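Local coordinates for protein mirolysin (Tannerella forsythia, PDB 7OD0) that probably cleaves peptide bonds as a zinc-dependent metallopeptidase of the pappalysin family, within the metzincins, at residues Q35-D40 with R166-E171; G207-P212 with D231-A236; M225-M230 with C237-T242. All coordinates share one frame; numbering follows the deposited sequence.

Contact 1. Residues Q35-D40 with R166-E171; sequences QVLNED and RTATHE. With ZN (zinc ion), chain J; V7Q (2,1,3-benzothiadiazol-4-ylmethanamine), chain G.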
loop_
_atom_site.group_PDB
_atom_site.type_symbol
_atom_site.label_atom_id
_atom_site.label_comp_id
_atom_site.label_asym_id
_atom_site.label_seq_id
_atom_site.Cartn_x
_atom_site.Cartn_y
_atom_site.Cartn_z
ATOM N N GLN A 35 8.143 0.011 -8.755
ATOM C CA GLN A 35 8.021 -1.165 -9.654
ATOM C C GLN A 35 7.154 -2.261 -9.011
ATOM O O GLN A 35 6.330 -2.836 -9.734
ATOM C CB GLN A 35 9.420 -1.664 -10.015
ATOM C CG GLN A 35 9.412 -2.932 -10.843
ATOM C CD GLN A 35 8.792 -2.761 -12.212
ATOM O OE1 GLN A 35 8.752 -1.666 -12.764
ATOM N NE2 GLN A 35 8.331 -3.863 -12.771
ATOM N N VAL A 36 7.343 -2.557 -7.724
ATOM C CA VAL A 36 6.538 -3.594 -6.999
ATOM C C VAL A 36 5.052 -3.201 -6.994
ATOM O O VAL A 36 4.207 -4.108 -7.132
ATOM C CB VAL A 36 7.018 -3.819 -5.550
ATOM C CG1 VAL A 36 5.982 -4.543 -4.719
ATOM C CG2 VAL A 36 8.348 -4.540 -5.477
ATOM N N LEU A 37 4.744 -1.919 -6.776
ATOM C CA LEU A 37 3.341 -1.442 -6.723
ATOM C C LEU A 37 2.707 -1.688 -8.094
ATOM O O LEU A 37 1.566 -2.189 -8.134
ATOM C CB LEU A 37 3.329 0.044 -6.357
ATOM C CG LEU A 37 3.634 0.361 -4.893
ATOM C CD1 LEU A 37 3.609 1.861 -4.672
ATOM C CD2 LEU A 37 2.632 -0.321 -3.966
ATOM N N ASN A 38 3.433 -1.363 -9.168
ATOM C CA ASN A 38 2.959 -1.512 -10.570
ATOM C C ASN A 38 2.733 -2.996 -10.871
ATOM O O ASN A 38 1.717 -3.321 -11.462
ATOM C CB ASN A 38 3.934 -0.871 -11.556
ATOM C CG ASN A 38 3.795 0.634 -11.605
ATOM O OD1 ASN A 38 2.700 1.145 -11.795
ATOM N ND2 ASN A 38 4.904 1.336 -11.461
ATOM N N GLU A 39 3.622 -3.869 -10.419
ATOM C CA GLU A 39 3.493 -5.341 -10.612
ATOM C C GLU A 39 2.255 -5.852 -9.869
ATOM O O GLU A 39 1.441 -6.527 -10.487
ATOM C CB GLU A 39 4.759 -6.047 -10.134
ATOM C CG GLU A 39 6.002 -5.679 -10.928
ATOM C CD GLU A 39 7.213 -6.481 -10.510
ATOM O OE1 GLU A 39 7.013 -7.442 -9.709
ATOM O OE2 GLU A 39 8.336 -6.185 -11.000
ATOM N N ASP A 40 2.107 -5.527 -8.588
ATOM C CA ASP A 40 1.043 -6.104 -7.716
ATOM C C ASP A 40 -0.330 -5.554 -8.122
ATOM O O ASP A 40 -1.331 -6.258 -7.938
ATOM C CB ASP A 40 1.340 -5.817 -6.238
ATOM C CG ASP A 40 2.582 -6.516 -5.726
ATOM O OD1 ASP A 40 3.175 -7.307 -6.497
ATOM O OD2 ASP A 40 2.950 -6.279 -4.550
ATOM N N ARG A 166 5.937 -5.492 -0.038
ATOM C CA ARG A 166 4.488 -5.805 0.138
ATOM C C ARG A 166 3.890 -4.986 1.280
ATOM O O ARG A 166 2.657 -4.926 1.354
ATOM C CB ARG A 166 4.238 -7.315 0.311
ATOM C CG ARG A 166 3.835 -8.014 -0.983
ATOM C CD ARG A 166 4.914 -7.938 -2.055
ATOM N NE ARG A 166 4.436 -8.437 -3.354
ATOM C CZ ARG A 166 4.516 -9.698 -3.799
ATOM N NH1 ARG A 166 5.040 -10.647 -3.050
ATOM N NH2 ARG A 166 4.013 -10.013 -4.981
ATOM N N THR A 167 4.698 -4.402 2.169
ATOM C CA THR A 167 4.158 -3.466 3.187
ATOM C C THR A 167 3.407 -2.345 2.462
ATOM O O THR A 167 2.245 -2.064 2.837
ATOM C CB THR A 167 5.241 -2.915 4.123
ATOM O OG1 THR A 167 5.909 -4.044 4.676
ATOM C CG2 THR A 167 4.667 -2.062 5.225
ATOM N N ALA A 168 4.047 -1.751 1.449
ATOM C CA ALA A 168 3.485 -0.630 0.660
ATOM C C ALA A 168 2.254 -1.121 -0.115
ATOM O O ALA A 168 1.259 -0.390 -0.137
ATOM C CB ALA A 168 4.536 -0.072 -0.265
ATOM N N THR A 169 2.302 -2.319 -0.720
ATOM C CA THR A 169 1.132 -2.908 -1.439
ATOM C C THR A 169 -0.063 -2.982 -0.479
ATOM O O THR A 169 -1.154 -2.511 -0.838
ATOM C CB THR A 169 1.448 -4.296 -2.007
ATOM O OG1 THR A 169 2.522 -4.152 -2.941
ATOM C CG2 THR A 169 0.246 -4.945 -2.682
ATOM N N HIS A 170 0.148 -3.532 0.722
ATOM C CA HIS A 170 -0.886 -3.691 1.779
ATOM C C HIS A 170 -1.435 -2.303 2.170
ATOM O O HIS A 170 -2.669 -2.142 2.232
ATOM C CB HIS A 170 -0.266 -4.495 2.938
ATOM C CG HIS A 170 -1.086 -4.653 4.172
ATOM N ND1 HIS A 170 -1.639 -5.879 4.531
ATOM C CD2 HIS A 170 -1.383 -3.794 5.173
ATOM C CE1 HIS A 170 -2.288 -5.753 5.673
ATOM N NE2 HIS A 170 -2.122 -4.483 6.108
ATOM N N GLU A 171 -0.555 -1.338 2.445
ATOM C CA GLU A 171 -0.938 0.029 2.882
ATOM C C GLU A 171 -1.661 0.766 1.750
ATOM O O GLU A 171 -2.647 1.483 2.016
ATOM C CB GLU A 171 0.278 0.837 3.345
ATOM C CG GLU A 171 0.961 0.298 4.598
ATOM C CD GLU A 171 0.084 -0.074 5.785
ATOM O OE1 GLU A 171 -1.083 0.409 5.862
ATOM O OE2 GLU A 171 0.589 -0.838 6.659
HETATM ZN ZN ZN J . -3.298 -3.603 7.485
HETATM N N1 V7Q G . 2.287 -8.299 5.327
HETATM C C1 V7Q G . 1.758 -6.926 5.183
HETATM C C2 V7Q G . 1.787 -6.093 6.444
HETATM C C3 V7Q G . 1.640 -4.706 6.395
HETATM C C4 V7Q G . 1.624 -3.921 7.537
HETATM C C5 V7Q G . 1.775 -4.459 8.779
HETATM C C6 V7Q G . 1.934 -5.860 8.875
HETATM N N2 V7Q G . 2.106 -6.575 10.008
HETATM S S1 V7Q G . 2.463 -8.071 9.516
HETATM N N3 V7Q G . 2.118 -7.980 7.942
HETATM C C7 V7Q G . 1.938 -6.670 7.692
#

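Contact 2. Residues G207-P212 with D231-A236; sequences GCPSFP and DYTYDA. With V7Q (2,1,3-benzothiadiazol-4-ylmethanamine), chain G; ACT (acetate ion), chain I.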
loop_
_atom_site.group_PDB
_atom_site.type_symbol
_atom_site.label_atom_id
_atom_site.label_comp_id
_atom_site.label_asym_id
_atom_site.label_seq_id
_atom_site.Cartn_x
_atom_site.Cartn_y
_atom_site.Cartn_z
ATOM N N GLY A 207 3.794 -15.161 9.134
ATOM C CA GLY A 207 4.790 -16.062 8.545
ATOM C C GLY A 207 4.344 -16.514 7.178
ATOM O O GLY A 207 3.844 -15.674 6.399
ATOM N N CYS A 208 4.501 -17.805 6.893
ATOM C CA CYS A 208 4.182 -18.431 5.585
ATOM C C CYS A 208 3.467 -19.758 5.797
ATOM O O CYS A 208 4.112 -20.795 5.775
ATOM C CB CYS A 208 5.460 -18.713 4.802
ATOM S SG CYS A 208 6.245 -17.249 4.079
ATOM N N PRO A 209 2.132 -19.777 6.004
ATOM C CA PRO A 209 1.418 -21.033 6.192
ATOM C C PRO A 209 1.581 -21.935 4.955
ATOM O O PRO A 209 1.845 -21.433 3.883
ATOM C CB PRO A 209 -0.051 -20.614 6.367
ATOM C CG PRO A 209 -0.010 -19.132 6.674
ATOM C CD PRO A 209 1.257 -18.591 6.056
ATOM N N SER A 210 1.465 -23.250 5.142
ATOM C CA SER A 210 1.317 -24.224 4.034
ATOM C C SER A 210 -0.109 -24.127 3.493
ATOM O O SER A 210 -1.050 -24.066 4.289
ATOM C CB SER A 210 1.637 -25.614 4.478
ATOM O OG SER A 210 3.027 -25.694 4.772
ATOM N N PHE A 211 -0.239 -24.123 2.174
ATOM C CA PHE A 211 -1.524 -24.230 1.446
ATOM C C PHE A 211 -2.021 -25.675 1.491
ATOM O O PHE A 211 -1.244 -26.589 1.249
ATOM C CB PHE A 211 -1.345 -23.806 -0.007
ATOM C CG PHE A 211 -2.610 -23.942 -0.805
ATOM C CD1 PHE A 211 -3.683 -23.113 -0.552
ATOM C CD2 PHE A 211 -2.738 -24.936 -1.771
ATOM C CE1 PHE A 211 -4.854 -23.228 -1.277
ATOM C CE2 PHE A 211 -3.907 -25.049 -2.513
ATOM C CZ PHE A 211 -4.975 -24.201 -2.249
ATOM N N PRO A 212 -3.308 -25.950 1.799
ATOM C CA PRO A 212 -4.264 -24.944 2.260
ATOM C C PRO A 212 -4.230 -24.715 3.776
ATOM O O PRO A 212 -3.951 -25.650 4.515
ATOM C CB PRO A 212 -5.604 -25.601 1.920
ATOM C CG PRO A 212 -5.346 -27.079 2.202
ATOM C CD PRO A 212 -3.923 -27.289 1.734
ATOM N N ASP A 231 -3.637 -9.745 4.180
ATOM C CA ASP A 231 -3.365 -10.552 5.395
ATOM C C ASP A 231 -2.066 -10.028 6.017
ATOM O O ASP A 231 -1.537 -8.990 5.539
ATOM C CB ASP A 231 -3.362 -12.050 5.090
ATOM C CG ASP A 231 -3.805 -12.880 6.286
ATOM O OD1 ASP A 231 -3.722 -12.363 7.425
ATOM O OD2 ASP A 231 -4.182 -14.043 6.083
ATOM N N TYR A 232 -1.576 -10.682 7.065
ATOM C CA TYR A 232 -0.360 -10.225 7.781
ATOM C C TYR A 232 0.810 -11.194 7.529
ATOM O O TYR A 232 1.752 -11.264 8.348
ATOM C CB TYR A 232 -0.697 -10.078 9.260
ATOM C CG TYR A 232 -1.236 -8.747 9.705
ATOM C CD1 TYR A 232 -1.161 -7.603 8.926
ATOM C CD2 TYR A 232 -1.724 -8.616 10.999
ATOM C CE1 TYR A 232 -1.590 -6.376 9.411
ATOM C CE2 TYR A 232 -2.200 -7.409 11.477
ATOM C CZ TYR A 232 -2.114 -6.282 10.687
ATOM O OH TYR A 232 -2.541 -5.080 11.176
ATOM N N THR A 233 0.789 -11.896 6.404
ATOM C CA THR A 233 1.806 -12.938 6.103
ATOM C C THR A 233 3.081 -12.279 5.574
ATOM O O THR A 233 3.071 -11.103 5.265
ATOM C CB THR A 233 1.243 -13.988 5.135
ATOM O OG1 THR A 233 0.587 -13.312 4.070
ATOM C CG2 THR A 233 0.247 -14.912 5.804
ATOM N N TYR A 234 4.165 -13.045 5.548
ATOM C CA TYR A 234 5.487 -12.647 5.015
ATOM C C TYR A 234 5.331 -12.202 3.559
ATOM O O TYR A 234 4.494 -12.790 2.823
ATOM C CB TYR A 234 6.437 -13.828 5.121
ATOM C CG TYR A 234 6.959 -14.156 6.500
ATOM C CD1 TYR A 234 6.796 -13.309 7.578
ATOM C CD2 TYR A 234 7.690 -15.311 6.697
ATOM C CE1 TYR A 234 7.340 -13.605 8.825
ATOM C CE2 TYR A 234 8.246 -15.621 7.922
ATOM C CZ TYR A 234 8.066 -14.770 8.989
ATOM O OH TYR A 234 8.613 -15.123 10.184
ATOM N N ASP A 235 6.138 -11.219 3.155
ATOM C CA ASP A 235 6.096 -10.618 1.794
ATOM C C ASP A 235 6.150 -11.704 0.703
ATOM O O ASP A 235 5.404 -11.562 -0.280
ATOM C CB ASP A 235 7.232 -9.621 1.581
ATOM C CG ASP A 235 7.062 -8.277 2.264
ATOM O OD1 ASP A 235 6.318 -8.212 3.288
ATOM O OD2 ASP A 235 7.712 -7.313 1.799
ATOM N N ALA A 236 7.018 -12.722 0.829
ATOM C CA ALA A 236 7.289 -13.729 -0.228
ATOM C C ALA A 236 6.131 -14.719 -0.339
ATOM O O ALA A 236 6.137 -15.562 -1.252
ATOM C CB ALA A 236 8.575 -14.477 0.047
HETATM N N1 V7Q G . 2.287 -8.299 5.327
HETATM C C1 V7Q G . 1.758 -6.926 5.183
HETATM C C2 V7Q G . 1.787 -6.093 6.444
HETATM C C3 V7Q G . 1.640 -4.706 6.395
HETATM C C4 V7Q G . 1.624 -3.921 7.537
HETATM C C5 V7Q G . 1.775 -4.459 8.779
HETATM C C6 V7Q G . 1.934 -5.860 8.875
HETATM N N2 V7Q G . 2.106 -6.575 10.008
HETATM S S1 V7Q G . 2.463 -8.071 9.516
HETATM N N3 V7Q G . 2.118 -7.980 7.942
HETATM C C7 V7Q G . 1.938 -6.670 7.692
HETATM C C ACT I . -2.083 -1.925 9.151
HETATM O O ACT I . -2.533 -3.054 9.355
HETATM O OXT ACT I . -1.225 -1.690 8.298
HETATM C CH3 ACT I . -2.651 -0.741 9.955
HETATM O O HOH W 1 3.861 -12.530 9.283
#

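Contact 3. Residues M225-M230 with C237-T242; sequences MFMNYM and CMNLFT. With V7Q (2,1,3-benzothiadiazol-4-ylmethanamine), chain G; EDO (1,2-ethanediol), chain H.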
loop_
_atom_site.group_PDB
_atom_site.type_symbol
_atom_site.label_atom_id
_atom_site.label_comp_id
_atom_site.label_asym_id
_atom_site.label_seq_id
_atom_site.Cartn_x
_atom_site.Cartn_y
_atom_site.Cartn_z
ATOM N N MET A 225 -7.558 -17.308 2.157
ATOM C CA MET A 225 -6.610 -16.705 1.194
ATOM C C MET A 225 -5.489 -15.990 1.959
ATOM O O MET A 225 -5.430 -14.755 1.917
ATOM C CB MET A 225 -7.341 -15.712 0.300
ATOM C CG MET A 225 -6.747 -15.611 -1.060
ATOM S SD MET A 225 -7.746 -14.441 -1.964
ATOM C CE MET A 225 -8.934 -15.558 -2.727
ATOM N N PHE A 226 -4.634 -16.766 2.624
ATOM C CA PHE A 226 -3.533 -16.194 3.441
ATOM C C PHE A 226 -2.490 -15.564 2.507
ATOM O O PHE A 226 -1.653 -14.847 3.035
ATOM C CB PHE A 226 -2.902 -17.226 4.380
ATOM C CG PHE A 226 -2.195 -18.358 3.671
ATOM C CD1 PHE A 226 -0.897 -18.214 3.197
ATOM C CD2 PHE A 226 -2.839 -19.557 3.455
ATOM C CE1 PHE A 226 -0.254 -19.253 2.538
ATOM C CE2 PHE A 226 -2.193 -20.601 2.805
ATOM C CZ PHE A 226 -0.903 -20.448 2.348
ATOM N N MET A 227 -2.552 -15.797 1.194
ATOM C CA MET A 227 -1.560 -15.180 0.271
ATOM C C MET A 227 -2.144 -13.890 -0.308
ATOM O O MET A 227 -1.504 -13.305 -1.169
ATOM C CB MET A 227 -1.093 -16.133 -0.837
ATOM C CG MET A 227 -2.161 -16.562 -1.839
ATOM S SD MET A 227 -3.619 -17.398 -1.117
ATOM C CE MET A 227 -2.855 -18.850 -0.430
ATOM N N ASN A 228 -3.312 -13.456 0.174
ATOM C CA ASN A 228 -3.893 -12.128 -0.141
ATOM C C ASN A 228 -3.019 -11.025 0.478
ATOM O O ASN A 228 -2.641 -11.162 1.665
ATOM C CB ASN A 228 -5.332 -12.011 0.385
ATOM C CG ASN A 228 -6.075 -10.860 -0.251
ATOM O OD1 ASN A 228 -5.991 -9.726 0.198
ATOM N ND2 ASN A 228 -6.766 -11.139 -1.339
ATOM N N TYR A 229 -2.789 -9.923 -0.247
ATOM C CA TYR A 229 -1.967 -8.784 0.225
ATOM C C TYR A 229 -2.491 -8.217 1.546
ATOM O O TYR A 229 -1.671 -7.666 2.297
ATOM C CB TYR A 229 -1.884 -7.677 -0.826
ATOM C CG TYR A 229 -1.214 -8.133 -2.087
ATOM C CD1 TYR A 229 0.057 -8.675 -2.042
ATOM C CD2 TYR A 229 -1.856 -8.046 -3.309
ATOM C CE1 TYR A 229 0.696 -9.094 -3.191
ATOM C CE2 TYR A 229 -1.241 -8.479 -4.468
ATOM C CZ TYR A 229 0.025 -9.031 -4.403
ATOM O OH TYR A 229 0.660 -9.469 -5.528
ATOM N N MET A 230 -3.792 -8.352 1.819
ATOM C CA MET A 230 -4.450 -7.729 2.988
ATOM C C MET A 230 -4.452 -8.689 4.199
ATOM O O MET A 230 -5.185 -8.430 5.152
ATOM C CB MET A 230 -5.880 -7.311 2.615
ATOM C CG MET A 230 -5.932 -6.369 1.455
ATOM S SD MET A 230 -4.730 -5.007 1.536
ATOM C CE MET A 230 -5.240 -4.195 3.045
ATOM N N CYS A 237 5.161 -14.621 0.562
ATOM C CA CYS A 237 4.054 -15.582 0.690
ATOM C C CYS A 237 2.722 -14.902 0.366
ATOM O O CYS A 237 1.687 -15.537 0.559
ATOM C CB CYS A 237 4.159 -16.221 2.066
ATOM S SG CYS A 237 5.625 -17.298 2.154
ATOM N N MET A 238 2.759 -13.682 -0.189
ATOM C CA MET A 238 1.566 -12.928 -0.667
ATOM C C MET A 238 1.681 -12.769 -2.180
ATOM O O MET A 238 2.828 -12.670 -2.675
ATOM C CB MET A 238 1.509 -11.510 -0.097
ATOM C CG MET A 238 1.249 -11.409 1.350
ATOM S SD MET A 238 1.371 -9.680 1.799
ATOM C CE MET A 238 0.791 -9.875 3.486
ATOM N N ASN A 239 0.579 -12.814 -2.919
ATOM C CA ASN A 239 0.724 -12.769 -4.395
ATOM C C ASN A 239 -0.574 -12.394 -5.102
ATOM O O ASN A 239 -0.559 -12.513 -6.346
ATOM C CB ASN A 239 1.296 -14.075 -4.944
ATOM C CG ASN A 239 0.615 -15.297 -4.368
ATOM O OD1 ASN A 239 -0.561 -15.547 -4.654
ATOM N ND2 ASN A 239 1.348 -16.058 -3.561
ATOM N N LEU A 240 -1.640 -11.949 -4.410
ATOM C CA LEU A 240 -2.826 -11.456 -5.154
ATOM C C LEU A 240 -3.720 -10.525 -4.343
ATOM O O LEU A 240 -3.712 -10.539 -3.077
ATOM C CB LEU A 240 -3.653 -12.622 -5.695
ATOM C CG LEU A 240 -4.684 -13.256 -4.766
ATOM C CD1 LEU A 240 -5.734 -14.021 -5.572
ATOM C CD2 LEU A 240 -4.009 -14.184 -3.776
ATOM N N PHE A 241 -4.447 -9.742 -5.131
ATOM C CA PHE A 241 -5.738 -9.104 -4.810
ATOM C C PHE A 241 -6.795 -9.933 -5.529
ATOM O O PHE A 241 -6.466 -10.516 -6.597
ATOM C CB PHE A 241 -5.802 -7.667 -5.354
ATOM C CG PHE A 241 -4.972 -6.638 -4.637
ATOM C CD1 PHE A 241 -5.200 -6.352 -3.295
ATOM C CD2 PHE A 241 -3.988 -5.928 -5.303
ATOM C CE1 PHE A 241 -4.431 -5.398 -2.638
ATOM C CE2 PHE A 241 -3.228 -4.975 -4.644
ATOM C CZ PHE A 241 -3.455 -4.700 -3.318
ATOM N N THR A 242 -8.030 -9.930 -5.025
ATOM C CA THR A 242 -9.169 -10.529 -5.751
ATOM C C THR A 242 -9.785 -9.501 -6.709
ATOM O O THR A 242 -9.538 -8.279 -6.550
ATOM C CB THR A 242 -10.241 -11.092 -4.818
ATOM O OG1 THR A 242 -10.887 -10.001 -4.170
ATOM C CG2 THR A 242 -9.697 -12.093 -3.819
HETATM N N1 V7Q G . 2.287 -8.299 5.327
HETATM C C1 V7Q G . 1.758 -6.926 5.183
HETATM C C2 V7Q G . 1.787 -6.093 6.444
HETATM C C3 V7Q G . 1.640 -4.706 6.395
HETATM C C4 V7Q G . 1.624 -3.921 7.537
HETATM C C5 V7Q G . 1.775 -4.459 8.779
HETATM C C6 V7Q G . 1.934 -5.860 8.875
HETATM N N2 V7Q G . 2.106 -6.575 10.008
HETATM S S1 V7Q G . 2.463 -8.071 9.516
HETATM N N3 V7Q G . 2.118 -7.980 7.942
HETATM C C7 V7Q G . 1.938 -6.670 7.692
HETATM C C1 EDO H . -2.533 -9.962 -8.279
HETATM O O1 EDO H . -3.904 -9.957 -8.122
HETATM C C2 EDO H . -1.849 -8.731 -8.072
HETATM O O2 EDO H . -0.474 -8.965 -8.120
#

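Contact 1. Residues Q35-D40 with R166-E171
Asp40 OD2 is gripped by two donors from helix 166-175: Thr169 OG1 gives its hydrogen to Asp40 OD2 at 2.7 Å on the anti side, and Arg166 NE reaches the same oxygen at 2.9 Å on the syn side. Arg166 NH2 adds a longer bond of 3.2 Å to Asp40 OD1, which it meets from above the carboxylate plane. The salt bridge is therefore side-on, NE and one NH against the two oxygens, with the two planes 39° apart. A bend in the arginine chain at chi2 (62°) carries the guanidinium over to helix 27-40; its NH1 forms a second salt bridge with Asp47 and bonds to Asp235 O. Leu37 CD2 makes the apolar contact, 4.2 Å from Ala168 CB, and Val36 CG1 packs beside the Thr169 hydroxyl. One residue on, His170 binds zinc through NE2, as do His174, on the same helix, and His180 beyond its end; His170 and His174 fit the HExxH signature of a metzincin. C3 of the bound benzothiadiazole lies over one face of the His170 ring, toward its rim. With guanidinium and hydroxyl donors on a buried carboxylate, Asp40 is probably kept ionised, the arginine's charge being shared with Asp47.

Contact 2. Residues G207-P212 with D231-A236
Gly207 and Tyr234 meet where the chain leaving the probable Met-turn of a metzincin comes against the earlier loop 207-212, and a backbone bond and a CH-pi contact hold the pair. Gly207 CA sits squarely over the Tyr234 ring, 3.3 Å from its centroid and almost on the ring normal. From the same residue, which has a positive phi (64°), Gly207 O takes the amide of Tyr234 N at 2.8 Å along a nearly straight line of 173°, and Thr233 CB presses on that carbonyl as well. This is the tight part.

Outward the packing thins. Pro209 CD touches Thr233 CG2 at 3.8 Å, the two side chains crossing nearly at right angles, while Thr233 OG1 turns inward to Phe226 O. The exposed Cys208 comes obliquely to the Tyr234 ring; it is modelled in two conformers, so that sulfur-aromatic contact is doubtful, although its disulfide with Cys237 ties the loop down. A water bridges the backbones, accepting from Gly207 N and donating to Tyr232 O at 2.6 Å each.

Tyr232 brings the contact to the active site. Ligand N2 lies over one face of the Tyr232 ring, toward its rim, and the ligand's amine nitrogen N1 is 2.9 Å from Thr233 O. The same tyrosine meets the His180 ring edge-to-face. At the end of the tyrosine ring, Tyr232 OH donates at 2.7 Å to O of an acetate, probably from the crystallisation liquor, and that acetate oxygen coordinates zinc.

Contact 3. Residues M225-M230 with C237-T242
Tyr229 and Phe241 both set CG anti to their own carbonyl carbon (chi1 -63° and -73°), which swings the tyrosine ring edge-on against the phenylalanine face in a T-shaped pair, with Tyr229 CD2 over the middle of the Phe241 ring. Segment 225-230 leads into what fits the Met-turn of metzincins, with Met230 beneath the zinc site and packed on His174. A single beta bridge, Asn228 with Leu240, joins the backbones: Asn239 N donates to Met227 O at 2.8 Å, in the carbonyl plane, and Tyr229 N to Leu240 O at 3.0 Å. Leu240 N lies above one face of the Tyr229 ring, and Met238 CB comes to Tyr229 CD1 at 3.7 Å.

Bonds inside 225-230 shape it: residues 225-228 form a type I beta turn, and Asn228 OD1 accepts from Met230 N at 3.1 Å in an Asx turn. Asn228 ND2 donates outside, to Gln245 of helix 243-250. Met227 CG packs on Leu240 CD2 at 3.6 Å, in a layer that also touches Phe55. Thr242 then N-caps helix 243-250, its OG1 also bonded to Asp197. An ethanediol, probably from the crystallisation liquor, is held at both ends, Tyr229 OH donating to its O2 at 2.9 Å and Phe241 N to its O1 at 3.0 Å.

In the fold
From the N terminus, helix 27-40 carries the first half of contact 1 and pairs with helix 166-175, so contact 1 closes a long loop that runs through most of the sheet's strands. The chain then leaves the zinc-binding helix for a long irregular region. Residues 207-212 open contact 2, and 225-230 open contact 3 before contact 2 closes at 231-236; contact 3 closes last, at 237-242, so these two cross. A disulfide links them covalently. Both reach back to contact 1 through bonds from the zinc helix, among them His170 ND1 to Tyr229 O. Together they tie that helix to the loops ahead of helix 243-250.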